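Penaeus monodon metallodensovirus major capsid protein (Penaeus monodon metallodensovirus, PDB 6WH7) forms, as the major capsid protein, the sixty-subunit icosahedral shell of a shrimp densovirus and probably encloses its parvoviral genome. Local coordinates at residues 110-119 with 229-237. Sequence-based numbering, arbitrary orientation.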
loop_
_atom_site.group_PDB
_atom_site.type_symbol
_atom_site.label_atom_id
_atom_site.label_comp_id
_atom_site.label_asym_id
_atom_site.label_seq_id
_atom_site.Cartn_x
_atom_site.Cartn_y
_atom_site.Cartn_z
ATOM N N TYR A 110 68.469 59.262 35.052
ATOM C CA TYR A 110 69.511 59.415 34.054
ATOM C C TYR A 110 70.886 59.171 34.650
ATOM O O TYR A 110 71.709 58.480 34.046
ATOM C CB TYR A 110 69.458 60.793 33.418
ATOM C CG TYR A 110 70.476 60.893 32.328
ATOM C CD1 TYR A 110 70.244 60.295 31.109
ATOM C CD2 TYR A 110 71.681 61.537 32.525
ATOM C CE1 TYR A 110 71.159 60.350 30.115
ATOM C CE2 TYR A 110 72.609 61.601 31.529
ATOM C CZ TYR A 110 72.338 61.001 30.326
ATOM O OH TYR A 110 73.238 61.047 29.305
ATOM N N SER A 111 71.158 59.737 35.825
ATOM C CA SER A 111 72.421 59.471 36.499
ATOM C C SER A 111 72.640 57.987 36.705
ATOM O O SER A 111 73.782 57.547 36.856
ATOM C CB SER A 111 72.459 60.193 37.839
ATOM O OG SER A 111 72.400 61.595 37.648
ATOM N N MET A 112 71.564 57.214 36.728
ATOM C CA MET A 112 71.660 55.768 36.781
ATOM C C MET A 112 71.957 55.157 35.420
ATOM O O MET A 112 72.749 54.217 35.323
ATOM C CB MET A 112 70.373 55.196 37.336
ATOM C CG MET A 112 70.305 53.742 37.123
ATOM S SD MET A 112 68.973 52.989 37.999
ATOM C CE MET A 112 69.008 51.419 37.170
ATOM N N LEU A 113 71.322 55.663 34.361
ATOM C CA LEU A 113 71.629 55.201 33.014
ATOM C C LEU A 113 73.112 55.279 32.710
ATOM O O LEU A 113 73.605 54.519 31.872
ATOM C CB LEU A 113 70.866 56.024 31.988
ATOM C CG LEU A 113 69.353 55.904 32.014
ATOM C CD1 LEU A 113 68.761 56.897 31.065
ATOM C CD2 LEU A 113 68.951 54.514 31.638
ATOM N N LEU A 114 73.826 56.186 33.361
ATOM C CA LEU A 114 75.262 56.288 33.202
ATOM C C LEU A 114 76.009 55.220 33.980
ATOM O O LEU A 114 77.199 55.013 33.727
ATOM C CB LEU A 114 75.719 57.676 33.633
ATOM C CG LEU A 114 75.056 58.776 32.813
ATOM C CD1 LEU A 114 75.510 60.131 33.290
ATOM C CD2 LEU A 114 75.335 58.586 31.341
ATOM N N ALA A 115 75.348 54.550 34.917
ATOM C CA ALA A 115 75.901 53.375 35.571
ATOM C C ALA A 115 75.606 52.094 34.809
ATOM O O ALA A 115 76.153 51.045 35.153
ATOM C CB ALA A 115 75.355 53.259 36.995
ATOM N N CYS A 116 74.740 52.156 33.809
ATOM C CA CYS A 116 74.501 51.047 32.908
ATOM C C CYS A 116 75.665 50.907 31.941
ATOM O O CYS A 116 76.494 51.805 31.796
ATOM C CB CYS A 116 73.215 51.267 32.126
ATOM S SG CYS A 116 71.791 51.527 33.152
ATOM N N LYS A 117 75.741 49.752 31.286
ATOM C CA LYS A 117 76.725 49.631 30.222
ATOM C C LYS A 117 76.347 50.503 29.037
ATOM O O LYS A 117 77.197 51.197 28.469
ATOM C CB LYS A 117 76.877 48.184 29.778
ATOM C CG LYS A 117 78.012 48.056 28.807
ATOM C CD LYS A 117 78.250 46.667 28.339
ATOM C CE LYS A 117 79.304 46.704 27.273
ATOM N NZ LYS A 117 80.578 47.241 27.812
ATOM N N ALA A 118 75.075 50.490 28.662
ATOM C CA ALA A 118 74.585 51.214 27.506
ATOM C C ALA A 118 73.204 51.760 27.805
ATOM O O ALA A 118 72.467 51.208 28.622
ATOM C CB ALA A 118 74.514 50.318 26.281
ATOM N N HIS A 119 72.859 52.850 27.131
ATOM C CA HIS A 119 71.530 53.423 27.228
ATOM C C HIS A 119 71.178 54.035 25.889
ATOM O O HIS A 119 72.055 54.407 25.111
ATOM C CB HIS A 119 71.434 54.473 28.336
ATOM C CG HIS A 119 72.336 55.643 28.133
ATOM N ND1 HIS A 119 72.015 56.694 27.309
ATOM C CD2 HIS A 119 73.563 55.914 28.628
ATOM C CE1 HIS A 119 72.999 57.572 27.319
ATOM N NE2 HIS A 119 73.951 57.122 28.111
ATOM N N TRP A 229 73.686 51.926 20.655
ATOM C CA TRP A 229 73.446 52.410 22.001
ATOM C C TRP A 229 74.413 53.545 22.298
ATOM O O TRP A 229 75.254 53.899 21.478
ATOM C CB TRP A 229 73.620 51.263 22.987
ATOM C CG TRP A 229 72.612 50.202 22.807
ATOM C CD1 TRP A 229 72.603 49.256 21.841
ATOM C CD2 TRP A 229 71.521 49.903 23.670
ATOM N NE1 TRP A 229 71.538 48.421 22.005
ATOM C CE2 TRP A 229 70.862 48.791 23.132
ATOM C CE3 TRP A 229 71.024 50.478 24.835
ATOM C CZ2 TRP A 229 69.737 48.246 23.717
ATOM C CZ3 TRP A 229 69.913 49.938 25.408
ATOM C CH2 TRP A 229 69.279 48.834 24.854
ATOM N N PHE A 230 74.292 54.116 23.486
ATOM C CA PHE A 230 75.192 55.160 23.944
ATOM C C PHE A 230 75.796 54.753 25.275
ATOM O O PHE A 230 75.121 54.159 26.115
ATOM C CB PHE A 230 74.479 56.496 24.087
ATOM C CG PHE A 230 73.964 57.040 22.800
ATOM C CD1 PHE A 230 74.807 57.686 21.929
ATOM C CD2 PHE A 230 72.637 56.919 22.466
ATOM C CE1 PHE A 230 74.340 58.183 20.752
ATOM C CE2 PHE A 230 72.170 57.421 21.288
ATOM C CZ PHE A 230 73.021 58.057 20.435
ATOM N N GLY A 231 77.075 55.050 25.449
ATOM C CA GLY A 231 77.748 54.708 26.680
ATOM C C GLY A 231 78.090 55.880 27.569
ATOM O O GLY A 231 78.623 55.689 28.663
ATOM N N SER A 232 77.794 57.095 27.125
ATOM C CA SER A 232 78.202 58.293 27.839
ATOM C C SER A 232 77.001 59.210 28.010
ATOM O O SER A 232 75.886 58.894 27.593
ATOM C CB SER A 232 79.337 59.008 27.103
ATOM O OG SER A 232 79.718 60.186 27.786
ATOM N N ASP A 233 77.233 60.362 28.631
ATOM C CA ASP A 233 76.163 61.323 28.825
ATOM C C ASP A 233 75.901 62.100 27.544
ATOM O O ASP A 233 76.784 62.260 26.701
ATOM C CB ASP A 233 76.480 62.283 29.970
ATOM C CG ASP A 233 77.733 63.086 29.732
ATOM O OD1 ASP A 233 78.468 62.799 28.763
ATOM O OD2 ASP A 233 77.984 64.023 30.517
ATOM N N TYR A 234 74.663 62.577 27.398
ATOM C CA TYR A 234 74.308 63.303 26.185
ATOM C C TYR A 234 75.070 64.615 26.086
ATOM O O TYR A 234 75.615 64.935 25.027
ATOM C CB TYR A 234 72.795 63.511 26.108
ATOM C CG TYR A 234 72.190 64.240 27.273
ATOM C CD1 TYR A 234 72.089 65.617 27.280
ATOM C CD2 TYR A 234 71.703 63.548 28.356
ATOM C CE1 TYR A 234 71.541 66.276 28.343
ATOM C CE2 TYR A 234 71.162 64.198 29.423
ATOM C CZ TYR A 234 71.072 65.560 29.411
ATOM O OH TYR A 234 70.517 66.211 30.484
ATOM N N GLY A 235 75.149 65.374 27.173
ATOM C CA GLY A 235 76.046 66.510 27.196
ATOM C C GLY A 235 75.721 67.596 26.195
ATOM O O GLY A 235 76.522 67.854 25.295
ATOM N N ASN A 236 74.536 68.189 26.314
ATOM C CA ASN A 236 73.999 69.190 25.381
ATOM C C ASN A 236 74.149 68.741 23.929
ATOM O O ASN A 236 74.607 69.471 23.055
ATOM C CB ASN A 236 74.564 70.605 25.634
ATOM C CG ASN A 236 76.056 70.751 25.384
ATOM O OD1 ASN A 236 76.616 70.210 24.444
ATOM N ND2 ASN A 236 76.701 71.528 26.237
ATOM N N ALA A 237 73.693 67.526 23.682
ATOM C CA ALA A 237 73.513 66.979 22.353
ATOM C C ALA A 237 72.047 67.058 21.967
ATOM O O ALA A 237 71.161 66.996 22.819
ATOM C CB ALA A 237 73.979 65.526 22.295
#
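His119 and Phe230 form a single antiparallel bridge, a hydrogen-bonded pair in which His119 N donates to Phe230 O and Phe230 N to His119 O, each at 2.8 Å. Beyond this one pair the chain of 231-237 leaves strand register and runs on past helix 108-113, and side chains of 110-119 bond to its backbone instead. The imidazole of His119, with CG between the backbone N and the carbonyl carbon (chi1 61°), is brought back against the partner although its CB points away. Its NE2 donates to Ser232 O at 2.7 Å; the acceptor lies in the ring plane, whereas the nitrogen stands above the plane of the Ser232 carbonyl and the bond is bent. Phe230 CB packs over the imidazole face in a CH-pi contact, 4.1 Å from the ring centroid, and with the NE2 bond this should limit the ring's rotation. Strand 118-135 belongs to the antiparallel sheet shared with 59-75 and 287-302, consistent with the jelly-roll core of parvovirus capsid proteins; at its start Lys117 and Ala118 face Arg302 in a classic beta bulge. Here Ala118 CB meets Trp229 CB at 3.5 Å, while Trp229 also makes a cation-pi contact with Arg120. Farther along the loop, Tyr110 of the helix meets it: with CG anti to the backbone N (chi1 -176°), the ring reaches the loop, where the OH accepts the backbone N-H of Tyr234, Tyr234 N to Tyr110 OH 2.8 Å. The same two residues stack in an offset edge-to-face pair: the edge of Tyr234 is turned to the face of Tyr110, centroids 5.0 Å apart and planes at 63°, with the phenol of Tyr234 hydrogen-bonded to Glu93. Between the two polar grips, Leu114 lays CD2 against the Ser232-Asp233 peptide, 3.8 Å from Asp233 N.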